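PDB 3WAJ: transmembrane oligosaccharyl transferase from Archaeoglobus fulgidus, which is an archaeal membrane protein of the STT3/AglB oligosaccharyl transferase family, joining a multi-helix transmembrane part of the GT-C class to a globular C-terminal part. Local coordinates for residues L127-E130 / A136-I139; L411-A416 / A432-V437; F385-A390 / L479-P484. All blocks are in the same frame, centred on the assembly; numbering follows the deposited sequence.

The three contacts join helices of the membrane part and lie on the same side of the chain's centre. Contacts 1 and 2 have centres about 13 Å apart and touch. T128 CG2 packs on V437 CG2 at 3.5 Å, and L127 CD2 lies 4.3 Å from W413 CZ3. Contact 3 stands apart. Its nearest atoms are about 4 Å from contact 2 and about 6 Å from contact 1. Along the chain, contact 2 is nested in the loop that contact 3 closes. Side chains of contacts 1 and 2 also rest on helix 163-181. That helix starts at H163, which binds the zinc ion with D47 and D161.

Contact 1: L127-E130 / A136-I139; sequences LTRE and AAVI
A137 and T128 bury the largest areas in this contact. The methyl group of A137 points at helix 121-131 and meets T128 and R129 from roughly perpendicular directions. T128 OG1 is 3.6 Å from A137 CB, and R129 CB meets A137 CB at the same distance. The same methyl lies against the backbone N of R129, so it touches main chain as well as side chains. T128 OG1 is also modelled 3.1 Å from A137 CA. The chi1 of T128 (115°) is far from a staggered value, so the exact place of this hydroxyl, and with it this short approach, is doubtful. It is near A137 N too, but the angle is too poor for a hydrogen bond. R129 touches A137 with the root of its side chain. CG is anti to the backbone N (chi1 -164°), and bends at chi2 and chi3 then lead the chain away from A137. Its NE forms a salt bridge with E130 OE1 at 2.6 Å, within the same helix. The two segments belong to a helical hairpin, two consecutive helices, 121-131 and 134-144, joined by a short turn. In the turn, D133 OD1 is hydrogen-bonded to A136 N. Helix 429-446 packs on both arms, through V437 on T128 and S444 on A136. Helix 163-181 lies against L127 of the first arm.

Contact 2: L411-A416 / A432-V437; sequences LIWAIA and AAVSAV
Two residues before V434, which packs on W413, the carbonyl O of A432 is held by two donors. A436 N reaches A432 O at 3.0 Å in the regular helix bond. S435 OG adds a longer bond to A432 O, 3.3 Å, and comes in tilted from the carbonyl plane. S435 is buried, and its hydroxyl finds an acceptor within its own helix. The face of the helix that meets segment 411-416 is apolar. W413 reaches across with the far end of its indole. Its CG is anti to the backbone N (chi1 166°), which extends the ring toward A433 and V434. V434 CG2 lies over one face of the six-membered ring as a CH-pi contact. It is 3.7 Å from the ring centroid and 25° off the ring normal. CG2 is displaced toward the rim, where W413 CH2 is its nearest atom at 3.4 Å. A433 meets the ring differently. Its backbone C is at the edge, near the ring plane, 3.9 Å from W413 CH2. The other branch of V434 turns to A414, with CG1 4.3 Å from A414 CB. Q170 and L174 of helix 163-181 also touch W413. Y438, one turn on from V434, packs on L411 and A414. The local axes are 10.7 Å apart and their directions differ by 135°. The two helices thus run obliquely and roughly antiparallel, and belong to the multi-helix membrane domain that marks the STT3 family and the GT-C class.

Contact 3: F385-A390 / L479-P484; sequences FFFGMA and LAAIYP
F387 lays its ring against two successive alanines, A480 and A481, and meets them in different ways. A481 CA lies over one face of the ring. The methyl of A481 meets the ring at CD1, with A481 CB 3.8 Å from F387 CD1. The backbone of A481 is near as well, with its N 4.1 Å from F387 CE1. The methyl of A480 meets the far end of the ring, where its CB is 3.9 Å from F387 CZ. This approach is oblique. The first torsion of F387 explains the reach. CG is anti to the carbonyl carbon (chi1 -72°), and from there the ring bridges to the other helix. The nearest CA atoms, F387 CA and A481 CA, are 6.9 Å apart. The contact joins helices 384-402 and 474-491 of the membrane part, and 88 residues lie between the two segments. Helix 474-491 is probably the last transmembrane helix before the globular part, as in other STT3 proteins. It is kinked here. P484 has no backbone N-H to give to the turn before, and the N atoms of L479 and A480 also lack that bond. With only methyl groups at A480 and A481, the ring lies near this irregular backbone. One residue further on, I482 packs on F142 and L143 of helix 134-144.

Contact 1: L127-E130 / A136-I139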
loop_
_atom_site.group_PDB
_atom_site.type_symbol
_atom_site.label_atom_id
_atom_site.label_comp_id
_atom_site.label_asym_id
_atom_site.label_seq_id
_atom_site.Cartn_x
_atom_site.Cartn_y
_atom_site.Cartn_z
ATOM N N LEU A 127 -29.444 4.951 -4.187
ATOM C CA LEU A 127 -29.670 3.677 -3.490
ATOM C C LEU A 127 -30.645 3.765 -2.309
ATOM O O LEU A 127 -31.560 2.948 -2.211
ATOM C CB LEU A 127 -28.358 3.041 -3.027
ATOM C CG LEU A 127 -28.522 1.810 -2.131
ATOM C CD1 LEU A 127 -29.134 0.636 -2.891
ATOM C CD2 LEU A 127 -27.196 1.413 -1.521
ATOM N N THR A 128 -30.453 4.730 -1.410
ATOM C CA THR A 128 -31.332 4.812 -0.245
ATOM C C THR A 128 -32.674 5.473 -0.564
ATOM O O THR A 128 -33.586 5.461 0.263
ATOM C CB THR A 128 -30.690 5.494 1.000
ATOM O OG1 THR A 128 -31.388 6.704 1.284
ATOM C CG2 THR A 128 -29.242 5.804 0.789
ATOM N N ARG A 129 -32.785 6.050 -1.757
ATOM C CA ARG A 129 -34.079 6.498 -2.269
ATOM C C ARG A 129 -34.854 5.287 -2.789
ATOM O O ARG A 129 -36.044 5.137 -2.527
ATOM C CB ARG A 129 -33.889 7.517 -3.397
ATOM C CG ARG A 129 -35.121 8.343 -3.755
ATOM C CD ARG A 129 -36.034 7.645 -4.765
ATOM N NE ARG A 129 -35.482 7.660 -6.120
ATOM C CZ ARG A 129 -36.088 8.201 -7.174
ATOM N NH1 ARG A 129 -37.282 8.771 -7.041
ATOM N NH2 ARG A 129 -35.502 8.168 -8.367
ATOM N N GLU A 130 -34.159 4.425 -3.526
ATOM C CA GLU A 130 -34.784 3.307 -4.229
ATOM C C GLU A 130 -35.226 2.193 -3.296
ATOM O O GLU A 130 -36.037 1.337 -3.669
ATOM C CB GLU A 130 -33.818 2.752 -5.280
ATOM C CG GLU A 130 -34.334 2.869 -6.697
ATOM C CD GLU A 130 -35.224 4.079 -6.886
ATOM O OE1 GLU A 130 -34.747 5.219 -6.715
ATOM O OE2 GLU A 130 -36.412 3.886 -7.205
ATOM N N ALA A 136 -35.077 10.015 3.617
ATOM C CA ALA A 136 -33.901 9.241 4.028
ATOM C C ALA A 136 -32.715 9.443 3.076
ATOM O O ALA A 136 -31.564 9.509 3.505
ATOM C CB ALA A 136 -34.243 7.763 4.134
ATOM N N ALA A 137 -33.014 9.556 1.787
ATOM C CA ALA A 137 -31.993 9.655 0.752
ATOM C C ALA A 137 -31.202 10.956 0.789
ATOM O O ALA A 137 -30.147 11.071 0.163
ATOM C CB ALA A 137 -32.620 9.454 -0.601
ATOM N N VAL A 138 -31.722 11.933 1.523
ATOM C CA VAL A 138 -31.071 13.232 1.656
ATOM C C VAL A 138 -30.140 13.239 2.867
ATOM O O VAL A 138 -28.994 13.698 2.783
ATOM C CB VAL A 138 -32.116 14.365 1.731
ATOM C CG1 VAL A 138 -31.634 15.502 2.608
ATOM C CG2 VAL A 138 -32.447 14.862 0.335
ATOM N N ILE A 139 -30.633 12.709 3.982
ATOM C CA ILE A 139 -29.801 12.505 5.157
ATOM C C ILE A 139 -28.643 11.582 4.771
ATOM O O ILE A 139 -27.524 11.711 5.275
ATOM C CB ILE A 139 -30.606 11.863 6.289
ATOM C CG1 ILE A 139 -31.993 12.497 6.374
ATOM C CG2 ILE A 139 -29.863 11.995 7.603
ATOM C CD1 ILE A 139 -32.936 11.809 7.340
#

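Contact 2: L411-A416 / A432-V437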
loop_
_atom_site.group_PDB
_atom_site.type_symbol
_atom_site.label_atom_id
_atom_site.label_comp_id
_atom_site.label_asym_id
_atom_site.label_seq_id
_atom_site.Cartn_x
_atom_site.Cartn_y
_atom_site.Cartn_z
ATOM N N LEU A 411 -30.419 -5.562 3.151
ATOM C CA LEU A 411 -29.951 -6.368 4.281
ATOM C C LEU A 411 -28.953 -7.442 3.853
ATOM O O LEU A 411 -27.936 -7.657 4.515
ATOM C CB LEU A 411 -31.137 -6.997 5.019
ATOM C CG LEU A 411 -31.671 -6.117 6.151
ATOM C CD1 LEU A 411 -33.077 -6.532 6.585
ATOM C CD2 LEU A 411 -30.710 -6.153 7.333
ATOM N N ILE A 412 -29.265 -8.103 2.740
ATOM C CA ILE A 412 -28.423 -9.141 2.169
ATOM C C ILE A 412 -27.067 -8.561 1.799
ATOM O O ILE A 412 -26.029 -9.176 2.029
ATOM C CB ILE A 412 -29.084 -9.743 0.906
ATOM C CG1 ILE A 412 -30.358 -10.503 1.275
ATOM C CG2 ILE A 412 -28.130 -10.670 0.166
ATOM C CD1 ILE A 412 -31.038 -11.153 0.076
ATOM N N TRP A 413 -27.086 -7.372 1.209
ATOM C CA TRP A 413 -25.857 -6.662 0.875
ATOM C C TRP A 413 -25.052 -6.373 2.139
ATOM O O TRP A 413 -23.852 -6.617 2.183
ATOM C CB TRP A 413 -26.184 -5.359 0.137
ATOM C CG TRP A 413 -25.037 -4.388 0.039
ATOM C CD1 TRP A 413 -23.829 -4.590 -0.577
ATOM C CD2 TRP A 413 -25.007 -3.048 0.548
ATOM N NE1 TRP A 413 -23.052 -3.459 -0.469
ATOM C CE2 TRP A 413 -23.751 -2.498 0.214
ATOM C CE3 TRP A 413 -25.919 -2.262 1.256
ATOM C CZ2 TRP A 413 -23.386 -1.195 0.564
ATOM C CZ3 TRP A 413 -25.556 -0.965 1.607
ATOM C CH2 TRP A 413 -24.303 -0.447 1.261
ATOM N N ALA A 414 -25.733 -5.875 3.167
ATOM C CA ALA A 414 -25.089 -5.529 4.431
ATOM C C ALA A 414 -24.479 -6.747 5.131
ATOM O O ALA A 414 -23.328 -6.709 5.573
ATOM C CB ALA A 414 -26.073 -4.816 5.343
ATOM N N ILE A 415 -25.258 -7.819 5.240
ATOM C CA ILE A 415 -24.790 -9.053 5.863
ATOM C C ILE A 415 -23.634 -9.687 5.091
ATOM O O ILE A 415 -22.668 -10.142 5.692
ATOM C CB ILE A 415 -25.927 -10.066 6.005
ATOM C CG1 ILE A 415 -26.987 -9.520 6.957
ATOM C CG2 ILE A 415 -25.402 -11.413 6.494
ATOM C CD1 ILE A 415 -28.268 -10.313 6.915
ATOM N N ALA A 416 -23.733 -9.723 3.766
ATOM C CA ALA A 416 -22.661 -10.289 2.945
ATOM C C ALA A 416 -21.382 -9.509 3.175
ATOM O O ALA A 416 -20.299 -10.084 3.283
ATOM C CB ALA A 416 -23.034 -10.262 1.481
ATOM N N ALA A 432 -18.619 2.009 4.804
ATOM C CA ALA A 432 -18.967 3.425 4.797
ATOM C C ALA A 432 -20.381 3.677 4.255
ATOM O O ALA A 432 -21.228 4.238 4.946
ATOM C CB ALA A 432 -17.945 4.205 4.005
ATOM N N ALA A 433 -20.631 3.251 3.020
ATOM C CA ALA A 433 -21.958 3.385 2.430
ATOM C C ALA A 433 -23.008 2.677 3.271
ATOM O O ALA A 433 -24.138 3.147 3.354
ATOM C CB ALA A 433 -21.979 2.849 1.015
ATOM N N VAL A 434 -22.644 1.547 3.879
ATOM C CA VAL A 434 -23.587 0.819 4.723
ATOM C C VAL A 434 -23.980 1.647 5.930
ATOM O O VAL A 434 -25.167 1.822 6.210
ATOM C CB VAL A 434 -23.032 -0.522 5.237
ATOM C CG1 VAL A 434 -24.018 -1.143 6.231
ATOM C CG2 VAL A 434 -22.760 -1.474 4.101
ATOM N N SER A 435 -22.983 2.156 6.645
ATOM C CA SER A 435 -23.246 2.915 7.866
ATOM C C SER A 435 -23.962 4.237 7.580
ATOM O O SER A 435 -24.630 4.785 8.460
ATOM C CB SER A 435 -21.958 3.166 8.642
ATOM O OG SER A 435 -21.337 4.354 8.200
ATOM N N ALA A 436 -23.841 4.738 6.349
ATOM C CA ALA A 436 -24.513 5.986 5.959
ATOM C C ALA A 436 -25.999 5.814 5.577
ATOM O O ALA A 436 -26.813 6.719 5.788
ATOM C CB ALA A 436 -23.755 6.661 4.834
ATOM N N VAL A 437 -26.332 4.663 4.993
ATOM C CA VAL A 437 -27.701 4.366 4.568
ATOM C C VAL A 437 -28.570 3.980 5.753
ATOM O O VAL A 437 -29.689 4.478 5.890
ATOM C CB VAL A 437 -27.729 3.233 3.529
ATOM C CG1 VAL A 437 -29.155 2.837 3.194
ATOM C CG2 VAL A 437 -26.989 3.645 2.275
#

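Contact 3: F385-A390 / L479-P484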
loop_
_atom_site.group_PDB
_atom_site.type_symbol
_atom_site.label_atom_id
_atom_site.label_comp_id
_atom_site.label_asym_id
_atom_site.label_seq_id
_atom_site.Cartn_x
_atom_site.Cartn_y
_atom_site.Cartn_z
ATOM N N PHE A 385 -21.615 4.561 13.082
ATOM C CA PHE A 385 -21.511 3.148 13.384
ATOM C C PHE A 385 -22.729 2.702 14.196
ATOM O O PHE A 385 -23.483 1.820 13.778
ATOM C CB PHE A 385 -20.217 2.894 14.153
ATOM C CG PHE A 385 -20.126 1.529 14.757
ATOM C CD1 PHE A 385 -20.304 0.393 13.977
ATOM C CD2 PHE A 385 -19.845 1.377 16.103
ATOM C CE1 PHE A 385 -20.217 -0.867 14.536
ATOM C CE2 PHE A 385 -19.756 0.124 16.672
ATOM C CZ PHE A 385 -19.941 -1.000 15.889
ATOM N N PHE A 386 -22.920 3.323 15.354
ATOM C CA PHE A 386 -24.067 3.033 16.206
ATOM C C PHE A 386 -25.393 3.298 15.501
ATOM O O PHE A 386 -26.292 2.452 15.485
ATOM C CB PHE A 386 -24.011 3.894 17.467
ATOM C CG PHE A 386 -22.821 3.626 18.340
ATOM C CD1 PHE A 386 -22.161 2.407 18.290
ATOM C CD2 PHE A 386 -22.364 4.597 19.217
ATOM C CE1 PHE A 386 -21.061 2.163 19.102
ATOM C CE2 PHE A 386 -21.267 4.360 20.029
ATOM C CZ PHE A 386 -20.614 3.140 19.970
ATOM N N PHE A 387 -25.503 4.489 14.925
ATOM C CA PHE A 387 -26.751 4.956 14.337
ATOM C C PHE A 387 -27.044 4.236 13.025
ATOM O O PHE A 387 -28.141 4.334 12.478
ATOM C CB PHE A 387 -26.715 6.476 14.153
ATOM C CG PHE A 387 -26.803 7.248 15.448
ATOM C CD1 PHE A 387 -27.708 8.290 15.589
ATOM C CD2 PHE A 387 -25.995 6.916 16.532
ATOM C CE1 PHE A 387 -27.795 8.991 16.776
ATOM C CE2 PHE A 387 -26.079 7.610 17.721
ATOM C CZ PHE A 387 -26.979 8.650 17.845
ATOM N N GLY A 388 -26.050 3.507 12.529
ATOM C CA GLY A 388 -26.237 2.633 11.390
ATOM C C GLY A 388 -26.533 1.222 11.853
ATOM O O GLY A 388 -27.178 0.461 11.142
ATOM N N MET A 389 -26.062 0.871 13.048
ATOM C CA MET A 389 -26.324 -0.450 13.622
ATOM C C MET A 389 -27.779 -0.581 14.074
ATOM O O MET A 389 -28.383 -1.652 13.961
ATOM C CB MET A 389 -25.376 -0.719 14.793
ATOM C CG MET A 389 -24.908 -2.158 14.889
ATOM S SD MET A 389 -24.225 -2.735 13.320
ATOM C CE MET A 389 -23.638 -4.364 13.777
ATOM N N ALA A 390 -28.343 0.513 14.579
ATOM C CA ALA A 390 -29.741 0.510 14.998
ATOM C C ALA A 390 -30.630 0.397 13.770
ATOM O O ALA A 390 -31.620 -0.337 13.773
ATOM C CB ALA A 390 -30.069 1.761 15.779
ATOM N N LEU A 479 -27.727 15.664 15.990
ATOM C CA LEU A 479 -26.420 16.224 16.301
ATOM C C LEU A 479 -25.546 15.141 16.933
ATOM O O LEU A 479 -24.339 15.116 16.714
ATOM C CB LEU A 479 -26.541 17.434 17.229
ATOM C CG LEU A 479 -26.618 18.831 16.603
ATOM C CD1 LEU A 479 -25.232 19.434 16.471
ATOM C CD2 LEU A 479 -27.306 18.793 15.243
ATOM N N ALA A 480 -26.156 14.240 17.703
ATOM C CA ALA A 480 -25.432 13.102 18.271
ATOM C C ALA A 480 -24.802 12.267 17.158
ATOM O O ALA A 480 -23.776 11.608 17.352
ATOM C CB ALA A 480 -26.357 12.244 19.111
ATOM N N ALA A 481 -25.432 12.298 15.988
ATOM C CA ALA A 481 -24.908 11.615 14.818
ATOM C C ALA A 481 -23.865 12.485 14.112
ATOM O O ALA A 481 -22.671 12.221 14.208
ATOM C CB ALA A 481 -26.040 11.251 13.870
ATOM N N ILE A 482 -24.332 13.529 13.430
ATOM C CA ILE A 482 -23.495 14.401 12.596
ATOM C C ILE A 482 -22.276 15.051 13.288
ATOM O O ILE A 482 -21.225 15.223 12.665
ATOM C CB ILE A 482 -24.365 15.493 11.897
ATOM C CG1 ILE A 482 -25.385 14.842 10.950
ATOM C CG2 ILE A 482 -23.503 16.511 11.148
ATOM C CD1 ILE A 482 -26.568 15.742 10.573
ATOM N N TYR A 483 -22.389 15.398 14.564
ATOM C CA TYR A 483 -21.312 16.175 15.182
ATOM C C TYR A 483 -19.964 15.467 15.350
ATOM O O TYR A 483 -18.978 15.901 14.766
ATOM C CB TYR A 483 -21.735 16.850 16.495
ATOM C CG TYR A 483 -20.589 17.605 17.125
ATOM C CD1 TYR A 483 -19.877 17.073 18.199
ATOM C CD2 TYR A 483 -20.193 18.833 16.618
ATOM C CE1 TYR A 483 -18.811 17.762 18.763
ATOM C CE2 TYR A 483 -19.132 19.528 17.169
ATOM C CZ TYR A 483 -18.445 18.993 18.242
ATOM O OH TYR A 483 -17.392 19.702 18.782
ATOM N N PRO A 484 -19.900 14.392 16.158
ATOM C CA PRO A 484 -18.545 13.863 16.363
ATOM C C PRO A 484 -17.997 13.109 15.148
ATOM O O PRO A 484 -16.821 12.745 15.151
ATOM C CB PRO A 484 -18.715 12.917 17.558
ATOM C CG PRO A 484 -20.131 12.466 17.482
ATOM C CD PRO A 484 -20.917 13.612 16.893
#